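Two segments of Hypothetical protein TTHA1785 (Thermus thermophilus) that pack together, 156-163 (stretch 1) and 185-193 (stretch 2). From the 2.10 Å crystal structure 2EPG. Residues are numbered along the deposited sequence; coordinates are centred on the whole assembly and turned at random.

Stretch 1, residues 156-163: LKEILKEG
Stretch 2 185-193: GRLPWANPD

How does stretch 2 begin against stretch 1? Residues 156-162 form the end of a helix, and stretch 2 runs back along it as an irregular loop that turns at Leu187-Ala190 and enters a 3-10 segment at Pro192, so the register descends: Gly163 faces Arg186 (CA-CA 4.7 Å), Lys161 faces Ala190 (5.2 Å) and Leu160 faces Pro192 (6.2 Å). At Gly185 (phi/psi 68/28), the carbonyl O accepts a CA-H...O contact from Gly163 CA at 3.2 Å. Gly163 leaves the helix at 81/-159, its N still bonded to Ile159 O (2.8 Å); a CB there would strike Gly185 O.

What does Arg186 do at the helix end? Extended at -148/113, it points its CB toward stretch 1, with chi1 to chi3 all t and chi4 -83°. Arg186 CB lies 3.6 Å from Glu162 O, and the guanidinium has Glu162 CA at its edge. Arg186 NE donates to water 2 (2.9 Å), which gives a weak bond to Lys161 O (3.4 Å).

How is the gap beside the turn bridged? Leu187 (-84/134) starts a type I turn through Pro188 (-64/-22) and Trp189 (-96/0) to Ala190; the CA-to-CB bonds of Pro188 and Trp189 point away from the helix. Water 1 donates to both Leu187 O and Lys161 O, each at 2.7 Å, linking carbonyls that could not bond each other.

What does the last part of stretch 2 pack against? Ala190 (-45/138) sets its CB 3.1 Å from Leu160 O. The CA-to-CB bond of Asn191 (-146/104, chi1 t) points away; its OD1 accepts from Asp193 N (2.6 Å). Pro192 (-59/-24, C-gamma exo), the most covered residue, lays its nonpolar ring against Leu160 (chi1 m, chi2 t; Pro192 CG to Leu160 CB 3.9 Å) and aliphatic carbons of two lysines, Lys161 CG (chi mtmt; 3.2 Å from Pro192 CD) and Lys157 CE (chi tptt; 3.9 Å from Pro192 CB), apolar contacts although both lysines end in charged amines. Pro192 CG also lies 3.5 Å from Lys157 O. No direct hydrogen bond crosses.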

# COMPACT_ATOMS: atom_id res chain seq x y z
N LEU A 156 11.70 -18.61 -7.86
CA LEU A 156 11.00 -17.75 -6.95
C LEU A 156 11.97 -17.13 -5.95
O LEU A 156 11.68 -16.11 -5.34
CB LEU A 156 9.85 -18.50 -6.28
CG LEU A 156 10.02 -19.37 -5.05
CD1 LEU A 156 9.47 -18.60 -3.84
CD2 LEU A 156 9.23 -20.67 -5.25
N LYS A 157 13.16 -17.72 -5.86
CA LYS A 157 14.23 -17.23 -4.98
C LYS A 157 14.78 -15.96 -5.63
O LYS A 157 15.06 -14.96 -4.96
CB LYS A 157 15.34 -18.28 -4.89
CG LYS A 157 16.14 -18.28 -3.61
CD LYS A 157 15.43 -19.05 -2.50
CE LYS A 157 16.38 -19.34 -1.34
NZ LYS A 157 15.73 -20.07 -0.21
N GLU A 158 14.96 -16.01 -6.94
CA GLU A 158 15.44 -14.85 -7.67
C GLU A 158 14.35 -13.77 -7.62
O GLU A 158 14.65 -12.58 -7.53
CB GLU A 158 15.76 -15.25 -9.12
CG GLU A 158 16.90 -16.25 -9.19
CD GLU A 158 17.24 -16.64 -10.61
OE1 GLU A 158 16.45 -16.33 -11.52
OE2 GLU A 158 18.31 -17.28 -10.80
N ILE A 159 13.09 -14.19 -7.66
CA ILE A 159 11.98 -13.25 -7.60
C ILE A 159 12.02 -12.46 -6.30
O ILE A 159 11.83 -11.25 -6.30
CB ILE A 159 10.62 -13.98 -7.76
CG1 ILE A 159 10.45 -14.42 -9.23
CG2 ILE A 159 9.46 -13.06 -7.41
CD1 ILE A 159 9.17 -15.15 -9.51
N LEU A 160 12.32 -13.14 -5.19
CA LEU A 160 12.37 -12.45 -3.91
C LEU A 160 13.44 -11.36 -3.87
O LEU A 160 13.32 -10.40 -3.11
CB LEU A 160 12.62 -13.43 -2.77
CG LEU A 160 11.61 -14.57 -2.57
CD1 LEU A 160 11.93 -15.29 -1.25
CD2 LEU A 160 10.20 -14.04 -2.54
N LYS A 161 14.47 -11.52 -4.69
CA LYS A 161 15.57 -10.56 -4.72
C LYS A 161 15.39 -9.47 -5.75
O LYS A 161 15.73 -8.30 -5.51
CB LYS A 161 16.89 -11.27 -5.01
CG LYS A 161 17.39 -12.19 -3.92
CD LYS A 161 18.63 -12.99 -4.34
CE LYS A 161 18.30 -13.94 -5.50
NZ LYS A 161 19.45 -14.79 -5.92
N GLU A 162 14.87 -9.85 -6.91
CA GLU A 162 14.74 -8.92 -8.02
C GLU A 162 13.40 -8.20 -8.15
O GLU A 162 13.33 -7.14 -8.78
CB GLU A 162 15.08 -9.65 -9.33
CG GLU A 162 15.11 -8.75 -10.59
CD GLU A 162 15.57 -9.49 -11.85
OE1 GLU A 162 15.30 -8.99 -12.98
OE2 GLU A 162 16.21 -10.55 -11.72
N GLY A 163 12.33 -8.76 -7.59
CA GLY A 163 11.04 -8.09 -7.69
C GLY A 163 10.27 -8.30 -8.98
O GLY A 163 10.50 -9.26 -9.72
N GLY A 185 9.39 -1.71 -8.27
CA GLY A 185 9.00 -3.04 -7.84
C GLY A 185 10.12 -3.86 -7.23
O GLY A 185 10.08 -5.08 -7.27
N ARG A 186 11.11 -3.19 -6.63
CA ARG A 186 12.24 -3.87 -6.02
C ARG A 186 12.81 -3.14 -4.83
O ARG A 186 13.35 -2.04 -4.98
CB ARG A 186 13.38 -4.02 -7.04
CG ARG A 186 14.66 -4.70 -6.51
CD ARG A 186 15.75 -4.71 -7.60
NE ARG A 186 16.97 -5.44 -7.23
CZ ARG A 186 17.98 -4.93 -6.52
NH1 ARG A 186 19.04 -5.68 -6.25
NH2 ARG A 186 17.94 -3.67 -6.10
N LEU A 187 12.69 -3.73 -3.63
CA LEU A 187 13.32 -3.09 -2.48
C LEU A 187 14.75 -3.61 -2.58
O LEU A 187 14.97 -4.80 -2.81
CB LEU A 187 12.66 -3.51 -1.17
CG LEU A 187 11.64 -2.47 -0.69
CD1 LEU A 187 10.49 -2.40 -1.70
CD2 LEU A 187 11.12 -2.84 0.69
N PRO A 188 15.74 -2.72 -2.44
CA PRO A 188 17.16 -3.08 -2.53
C PRO A 188 17.79 -4.03 -1.53
O PRO A 188 18.82 -4.63 -1.84
CB PRO A 188 17.85 -1.72 -2.52
CG PRO A 188 16.94 -0.91 -1.61
CD PRO A 188 15.58 -1.28 -2.16
N TRP A 189 17.22 -4.21 -0.35
CA TRP A 189 17.88 -5.07 0.61
C TRP A 189 17.44 -6.54 0.71
O TRP A 189 18.01 -7.30 1.50
CB TRP A 189 17.83 -4.41 1.99
CG TRP A 189 18.59 -3.10 2.05
CD1 TRP A 189 18.33 -2.03 2.86
CD2 TRP A 189 19.75 -2.74 1.27
NE1 TRP A 189 19.24 -1.03 2.63
CE2 TRP A 189 20.12 -1.44 1.66
CE3 TRP A 189 20.50 -3.39 0.28
CZ2 TRP A 189 21.22 -0.77 1.10
CZ3 TRP A 189 21.59 -2.73 -0.28
CH2 TRP A 189 21.94 -1.43 0.13
N ALA A 190 16.47 -6.94 -0.10
CA ALA A 190 15.98 -8.31 -0.05
C ALA A 190 17.08 -9.36 0.01
O ALA A 190 18.08 -9.25 -0.68
CB ALA A 190 15.08 -8.59 -1.24
N ASN A 191 16.87 -10.36 0.86
CA ASN A 191 17.79 -11.48 1.01
C ASN A 191 16.94 -12.71 1.33
O ASN A 191 16.47 -12.87 2.45
CB ASN A 191 18.76 -11.27 2.18
CG ASN A 191 19.74 -12.42 2.34
OD1 ASN A 191 19.46 -13.55 1.94
ND2 ASN A 191 20.90 -12.13 2.92
N PRO A 192 16.73 -13.59 0.35
CA PRO A 192 15.91 -14.77 0.65
C PRO A 192 16.45 -15.63 1.79
O PRO A 192 15.69 -16.33 2.44
CB PRO A 192 15.89 -15.53 -0.68
CG PRO A 192 16.21 -14.49 -1.71
CD PRO A 192 17.26 -13.66 -1.03
N ASP A 193 17.76 -15.56 2.06
CA ASP A 193 18.34 -16.37 3.13
C ASP A 193 17.73 -16.06 4.50
O ASP A 193 17.72 -16.92 5.38
CB ASP A 193 19.86 -16.16 3.21
CG ASP A 193 20.59 -16.67 1.98
OD1 ASP A 193 21.77 -16.28 1.78
OD2 ASP A 193 20.00 -17.48 1.21
O HOH W 1 16.82 -6.68 -3.58
O HOH W 2 18.08 -8.02 -7.93